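Local coordinates for protein carboxylesterase (PDB 5GMX) that hydrolyses carboxylic esters as a family VIII carboxylesterase and also acts on oxyimino cephalosporins, a beta-lactamase-like activity, at residues A[150-162]-A[307-320]. Residues are numbered along the deposited sequence; the frame is centred on the assembly and turned at random.
Sequences PFFEPGTANGYHA and CFRKDEVIGVRMRW. With PMS (phenylmethanesulfonic acid), chain C.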
loop_
_atom_site.group_PDB
_atom_site.type_symbol
_atom_site.label_atom_id
_atom_site.label_comp_id
_atom_site.label_asym_id
_atom_site.label_seq_id
_atom_site.Cartn_x
_atom_site.Cartn_y
_atom_site.Cartn_z
ATOM N N PRO A 150 3.629 10.322 -22.199
ATOM C CA PRO A 150 3.376 8.922 -21.829
ATOM C C PRO A 150 4.133 7.914 -22.696
ATOM O O PRO A 150 4.372 8.167 -23.884
ATOM C CB PRO A 150 1.866 8.773 -22.039
ATOM C CG PRO A 150 1.329 10.159 -21.984
ATOM C CD PRO A 150 2.387 11.025 -22.566
ATOM N N PHE A 151 4.479 6.776 -22.110
ATOM C CA PHE A 151 5.176 5.709 -22.829
ATOM C C PHE A 151 4.254 4.965 -23.777
ATOM O O PHE A 151 4.698 4.401 -24.767
ATOM C CB PHE A 151 5.791 4.718 -21.839
ATOM C CG PHE A 151 6.853 5.309 -20.985
ATOM C CD1 PHE A 151 8.077 5.652 -21.523
ATOM C CD2 PHE A 151 6.628 5.539 -19.633
ATOM C CE1 PHE A 151 9.070 6.201 -20.735
ATOM C CE2 PHE A 151 7.618 6.098 -18.836
ATOM C CZ PHE A 151 8.840 6.425 -19.383
ATOM N N PHE A 152 2.970 4.927 -23.447
ATOM C CA PHE A 152 1.974 4.330 -24.324
ATOM C C PHE A 152 0.739 5.218 -24.307
ATOM O O PHE A 152 0.626 6.111 -23.469
ATOM C CB PHE A 152 1.631 2.890 -23.908
ATOM C CG PHE A 152 1.287 2.718 -22.433
ATOM C CD1 PHE A 152 0.025 3.031 -21.952
ATOM C CD2 PHE A 152 2.227 2.223 -21.544
ATOM C CE1 PHE A 152 -0.296 2.855 -20.599
ATOM C CE2 PHE A 152 1.922 2.051 -20.189
ATOM C CZ PHE A 152 0.657 2.367 -19.720
ATOM N N GLU A 153 -0.168 5.005 -25.250
ATOM C CA GLU A 153 -1.390 5.792 -25.292
ATOM C C GLU A 153 -2.244 5.532 -24.043
ATOM O O GLU A 153 -2.563 4.387 -23.743
ATOM C CB GLU A 153 -2.183 5.464 -26.540
ATOM C CG GLU A 153 -3.435 6.294 -26.670
ATOM C CD GLU A 153 -4.155 6.044 -27.970
ATOM O OE1 GLU A 153 -3.660 5.235 -28.777
ATOM O OE2 GLU A 153 -5.215 6.656 -28.187
ATOM N N PRO A 154 -2.612 6.596 -23.315
ATOM C CA PRO A 154 -3.355 6.425 -22.060
ATOM C C PRO A 154 -4.658 5.654 -22.251
ATOM O O PRO A 154 -5.368 5.896 -23.226
ATOM C CB PRO A 154 -3.633 7.865 -21.624
ATOM C CG PRO A 154 -2.513 8.660 -22.234
ATOM C CD PRO A 154 -2.278 8.009 -23.570
ATOM N N GLY A 155 -4.948 4.720 -21.349
ATOM C CA GLY A 155 -6.167 3.931 -21.426
ATOM C C GLY A 155 -6.091 2.688 -22.301
ATOM O O GLY A 155 -7.026 1.889 -22.316
ATOM N N THR A 156 -4.978 2.495 -23.010
ATOM C CA THR A 156 -4.855 1.356 -23.929
ATOM C C THR A 156 -3.978 0.240 -23.373
ATOM O O THR A 156 -3.846 -0.812 -23.990
ATOM C CB THR A 156 -4.267 1.784 -25.296
ATOM O OG1 THR A 156 -2.927 2.253 -25.104
ATOM C CG2 THR A 156 -5.090 2.900 -25.909
ATOM N N ALA A 157 -3.374 0.486 -22.217
ATOM C CA ALA A 157 -2.514 -0.489 -21.553
ATOM C C ALA A 157 -2.346 -0.079 -20.103
ATOM O O ALA A 157 -2.672 1.046 -19.746
ATOM C CB ALA A 157 -1.167 -0.587 -22.232
ATOM N N ASN A 158 -1.852 -0.994 -19.276
ATOM C CA ASN A 158 -1.462 -0.652 -17.917
ATOM C C ASN A 158 0.009 -0.970 -17.714
ATOM O O ASN A 158 0.516 -1.973 -18.219
ATOM C CB ASN A 158 -2.334 -1.376 -16.880
ATOM C CG ASN A 158 -2.644 -2.813 -17.265
ATOM O OD1 ASN A 158 -3.548 -3.068 -18.062
ATOM N ND2 ASN A 158 -1.913 -3.758 -16.682
ATOM N N GLY A 159 0.701 -0.066 -17.033
ATOM C CA GLY A 159 2.103 -0.238 -16.715
ATOM C C GLY A 159 2.305 0.273 -15.301
ATOM O O GLY A 159 2.213 1.469 -15.048
ATOM N N TYR A 160 2.585 -0.644 -14.384
ATOM C CA TYR A 160 2.745 -0.329 -12.964
ATOM C C TYR A 160 3.597 0.915 -12.706
ATOM O O TYR A 160 4.774 0.956 -13.049
ATOM C CB TYR A 160 3.356 -1.537 -12.261
ATOM C CG TYR A 160 3.392 -1.496 -10.750
ATOM C CD1 TYR A 160 2.253 -1.217 -10.011
ATOM C CD2 TYR A 160 4.557 -1.802 -10.065
ATOM C CE1 TYR A 160 2.284 -1.214 -8.626
ATOM C CE2 TYR A 160 4.599 -1.808 -8.680
ATOM C CZ TYR A 160 3.460 -1.520 -7.969
ATOM O OH TYR A 160 3.511 -1.529 -6.600
ATOM N N HIS A 161 2.979 1.937 -12.125
ATOM C CA HIS A 161 3.678 3.160 -11.749
ATOM C C HIS A 161 4.399 2.894 -10.424
ATOM O O HIS A 161 3.988 3.354 -9.357
ATOM C CB HIS A 161 2.687 4.336 -11.666
ATOM C CG HIS A 161 2.138 4.745 -13.002
ATOM N ND1 HIS A 161 1.721 3.831 -13.944
ATOM C CD2 HIS A 161 1.948 5.967 -13.556
ATOM C CE1 HIS A 161 1.305 4.471 -15.027
ATOM N NE2 HIS A 161 1.434 5.765 -14.817
ATOM N N ALA A 162 5.479 2.122 -10.526
ATOM C CA ALA A 162 6.113 1.444 -9.393
ATOM C C ALA A 162 6.496 2.333 -8.213
ATOM O O ALA A 162 6.399 1.912 -7.059
ATOM C CB ALA A 162 7.343 0.705 -9.879
ATOM N N CYS A 307 -9.188 -2.500 -15.344
ATOM C CA CYS A 307 -8.631 -3.283 -16.445
ATOM C C CYS A 307 -8.082 -4.611 -15.959
ATOM O O CYS A 307 -7.866 -4.796 -14.768
ATOM C CB CYS A 307 -7.551 -2.479 -17.198
ATOM S SG CYS A 307 -6.181 -1.736 -16.209
ATOM N N PHE A 308 -7.897 -5.547 -16.883
ATOM C CA PHE A 308 -7.342 -6.854 -16.555
ATOM C C PHE A 308 -6.471 -7.305 -17.721
ATOM O O PHE A 308 -6.943 -7.974 -18.629
ATOM C CB PHE A 308 -8.457 -7.862 -16.255
ATOM C CG PHE A 308 -7.982 -9.123 -15.575
ATOM C CD1 PHE A 308 -6.640 -9.317 -15.274
ATOM C CD2 PHE A 308 -8.886 -10.108 -15.218
ATOM C CE1 PHE A 308 -6.207 -10.486 -14.653
ATOM C CE2 PHE A 308 -8.466 -11.271 -14.590
ATOM C CZ PHE A 308 -7.124 -11.458 -14.306
ATOM N N ARG A 309 -5.193 -6.938 -17.678
ATOM C CA ARG A 309 -4.304 -7.105 -18.837
ATOM C C ARG A 309 -2.891 -7.429 -18.408
ATOM O O ARG A 309 -2.509 -7.135 -17.286
ATOM C CB ARG A 309 -4.244 -5.834 -19.699
ATOM C CG ARG A 309 -5.460 -5.528 -20.543
ATOM C CD ARG A 309 -5.127 -4.439 -21.569
ATOM N NE ARG A 309 -4.966 -3.137 -20.940
ATOM C CZ ARG A 309 -5.859 -2.153 -21.011
ATOM N NH1 ARG A 309 -6.974 -2.316 -21.706
ATOM N NH2 ARG A 309 -5.636 -1.005 -20.383
ATOM N N LYS A 310 -2.102 -7.991 -19.319
ATOM C CA LYS A 310 -0.681 -8.176 -19.059
ATOM C C LYS A 310 -0.056 -6.812 -18.826
ATOM O O LYS A 310 -0.212 -5.893 -19.637
ATOM C CB LYS A 310 0.017 -8.904 -20.214
ATOM C CG LYS A 310 1.502 -9.168 -19.956
ATOM C CD LYS A 310 2.039 -10.336 -20.766
ATOM C CE LYS A 310 2.190 -9.962 -22.233
ATOM N NZ LYS A 310 3.068 -8.768 -22.412
ATOM N N ASP A 311 0.627 -6.670 -17.697
ATOM C CA ASP A 311 1.139 -5.370 -17.298
ATOM C C ASP A 311 2.482 -5.068 -17.947
ATOM O O ASP A 311 3.397 -5.888 -17.894
ATOM C CB ASP A 311 1.256 -5.300 -15.774
ATOM C CG ASP A 311 1.475 -3.887 -15.275
ATOM O OD1 ASP A 311 2.648 -3.460 -15.207
ATOM O OD2 ASP A 311 0.471 -3.208 -14.964
ATOM N N GLU A 312 2.601 -3.871 -18.522
ATOM C CA GLU A 312 3.807 -3.452 -19.240
ATOM C C GLU A 312 5.052 -3.411 -18.353
ATOM O O GLU A 312 6.174 -3.413 -18.855
ATOM C CB GLU A 312 3.600 -2.067 -19.871
ATOM C CG GLU A 312 2.393 -1.938 -20.797
ATOM C CD GLU A 312 2.555 -2.709 -22.102
ATOM O OE1 GLU A 312 3.704 -2.844 -22.582
ATOM O OE2 GLU A 312 1.532 -3.174 -22.655
ATOM N N VAL A 313 4.860 -3.345 -17.038
ATOM C CA VAL A 313 5.989 -3.236 -16.123
ATOM C C VAL A 313 6.190 -4.516 -15.322
ATOM O O VAL A 313 7.310 -5.008 -15.209
ATOM C CB VAL A 313 5.819 -2.037 -15.150
ATOM C CG1 VAL A 313 6.925 -2.024 -14.114
ATOM C CG2 VAL A 313 5.810 -0.723 -15.922
ATOM N N ILE A 314 5.104 -5.056 -14.777
ATOM C CA ILE A 314 5.175 -6.235 -13.915
ATOM C C ILE A 314 5.341 -7.515 -14.735
ATOM O O ILE A 314 6.027 -8.444 -14.318
ATOM C CB ILE A 314 3.916 -6.337 -13.014
ATOM C CG1 ILE A 314 3.901 -5.188 -11.999
ATOM C CG2 ILE A 314 3.849 -7.684 -12.300
ATOM C CD1 ILE A 314 2.584 -5.024 -11.270
ATOM N N GLY A 315 4.742 -7.547 -15.920
ATOM C CA GLY A 315 4.968 -8.644 -16.840
ATOM C C GLY A 315 3.953 -9.768 -16.750
ATOM O O GLY A 315 4.074 -10.767 -17.457
ATOM N N VAL A 316 2.962 -9.625 -15.875
ATOM C CA VAL A 316 1.880 -10.599 -15.823
ATOM C C VAL A 316 0.538 -9.900 -15.929
ATOM O O VAL A 316 0.464 -8.672 -15.883
ATOM C CB VAL A 316 1.915 -11.441 -14.527
ATOM C CG1 VAL A 316 3.213 -12.251 -14.467
ATOM C CG2 VAL A 316 1.758 -10.558 -13.293
ATOM N N ARG A 317 -0.527 -10.677 -16.075
ATOM C CA ARG A 317 -1.854 -10.088 -16.132
ATOM C C ARG A 317 -2.234 -9.530 -14.755
ATOM O O ARG A 317 -2.342 -10.273 -13.787
ATOM C CB ARG A 317 -2.888 -11.108 -16.582
ATOM C CG ARG A 317 -2.649 -11.698 -17.942
ATOM C CD ARG A 317 -3.841 -12.542 -18.354
ATOM N NE ARG A 317 -5.023 -11.720 -18.593
ATOM C CZ ARG A 317 -6.247 -12.025 -18.171
ATOM N NH1 ARG A 317 -6.451 -13.133 -17.470
ATOM N NH2 ARG A 317 -7.265 -11.219 -18.443
HETATM N N MSE A 318 -2.417 -8.218 -14.672
HETATM C CA MSE A 318 -2.862 -7.585 -13.449
HETATM C C MSE A 318 -4.308 -7.179 -13.609
HETATM O O MSE A 318 -4.730 -6.718 -14.686
HETATM C CB MSE A 318 -1.999 -6.373 -13.105
HETATM C CG MSE A 318 -0.541 -6.699 -12.882
HETATM SE SE MSE A 318 -0.346 -7.794 -11.254
HETATM C CE MSE A 318 -0.853 -6.438 -9.936
ATOM N N ARG A 319 -5.057 -7.381 -12.530
ATOM C CA ARG A 319 -6.447 -6.978 -12.447
ATOM C C ARG A 319 -6.556 -5.733 -11.568
ATOM O O ARG A 319 -6.621 -5.826 -10.339
ATOM C CB ARG A 319 -7.297 -8.119 -11.894
ATOM C CG ARG A 319 -8.779 -7.871 -11.978
ATOM C CD ARG A 319 -9.543 -9.043 -11.412
ATOM N NE ARG A 319 -10.946 -8.707 -11.207
ATOM C CZ ARG A 319 -11.680 -9.145 -10.195
ATOM N NH1 ARG A 319 -11.149 -9.951 -9.280
ATOM N NH2 ARG A 319 -12.951 -8.781 -10.106
ATOM N N TRP A 320 -6.560 -4.570 -12.213
ATOM C CA TRP A 320 -6.516 -3.286 -11.525
ATOM C C TRP A 320 -7.890 -2.655 -11.334
ATOM O O TRP A 320 -8.716 -2.591 -12.278
ATOM C CB TRP A 320 -5.637 -2.288 -12.296
ATOM C CG TRP A 320 -4.170 -2.591 -12.334
ATOM C CD1 TRP A 320 -3.429 -2.907 -13.442
ATOM C CD2 TRP A 320 -3.253 -2.569 -11.234
ATOM N NE1 TRP A 320 -2.114 -3.096 -13.097
ATOM C CE2 TRP A 320 -1.976 -2.899 -11.749
ATOM C CE3 TRP A 320 -3.383 -2.310 -9.864
ATOM C CZ2 TRP A 320 -0.843 -2.978 -10.943
ATOM C CZ3 TRP A 320 -2.255 -2.389 -9.064
ATOM C CH2 TRP A 320 -1.001 -2.722 -9.607
HETATM C C PMS C . 7.622 -0.712 -4.820
HETATM S S PMS C . 6.483 -2.042 -4.500
HETATM C C1 PMS C . 8.795 -1.147 -5.681
HETATM C C2 PMS C . 9.968 -1.595 -5.089
HETATM C C3 PMS C . 11.042 -1.989 -5.876
HETATM C C4 PMS C . 10.949 -1.931 -7.258
HETATM C C5 PMS C . 9.779 -1.482 -7.853
HETATM C C6 PMS C . 8.708 -1.088 -7.065
HETATM O O2S PMS C . 6.400 -3.072 -5.605
HETATM O O1S PMS C . 6.954 -2.897 -3.348
HETATM O O HOH W 1 -1.288 -3.522 -20.675
#
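The buried carboxylate of Asp311 takes five N-H donors from both segments. Asp311 OD1 receives Tyr160 N at 2.9 Å through the syn lone pair, while Val313 N, closing an Asx turn, and Ile314 N, completing an Asx motif, come from the anti side, out of the plane. Asp311 OD2, close to the Trp320 ring plane, is met on its anti side by Asn158 ND2 (3.0 Å) from one face and Trp320 NE1 (3.2 Å) from the other. So many donors fix the group's rotation and would be expected to keep it ionised. With Asn158 CG between backbone N and carbonyl carbon (chi1 40°), the amide points into the hairpin, ND2 toward Asp311 and OD1 toward Arg309, whose NE bond is weak. Asn158 O accepts a nearly straight bond from Glu312 N at 2.8 Å. Beyond this polar core, Ile314 CD1 sits over one face of the Tyr160 ring in a CH-pi contact, and Trp320 CH2 meets Tyr160 CD1 at 3.6 Å, rim to rim with nearly parallel planes. Tyr160 OH is hydrogen-bonded to Lys74 NZ. The hairpin packs against the loop carrying Tyr160 into the ligand pocket, consistent with the Ser-x-x-Lys/Tyr active site of the serine beta-lactamase fold.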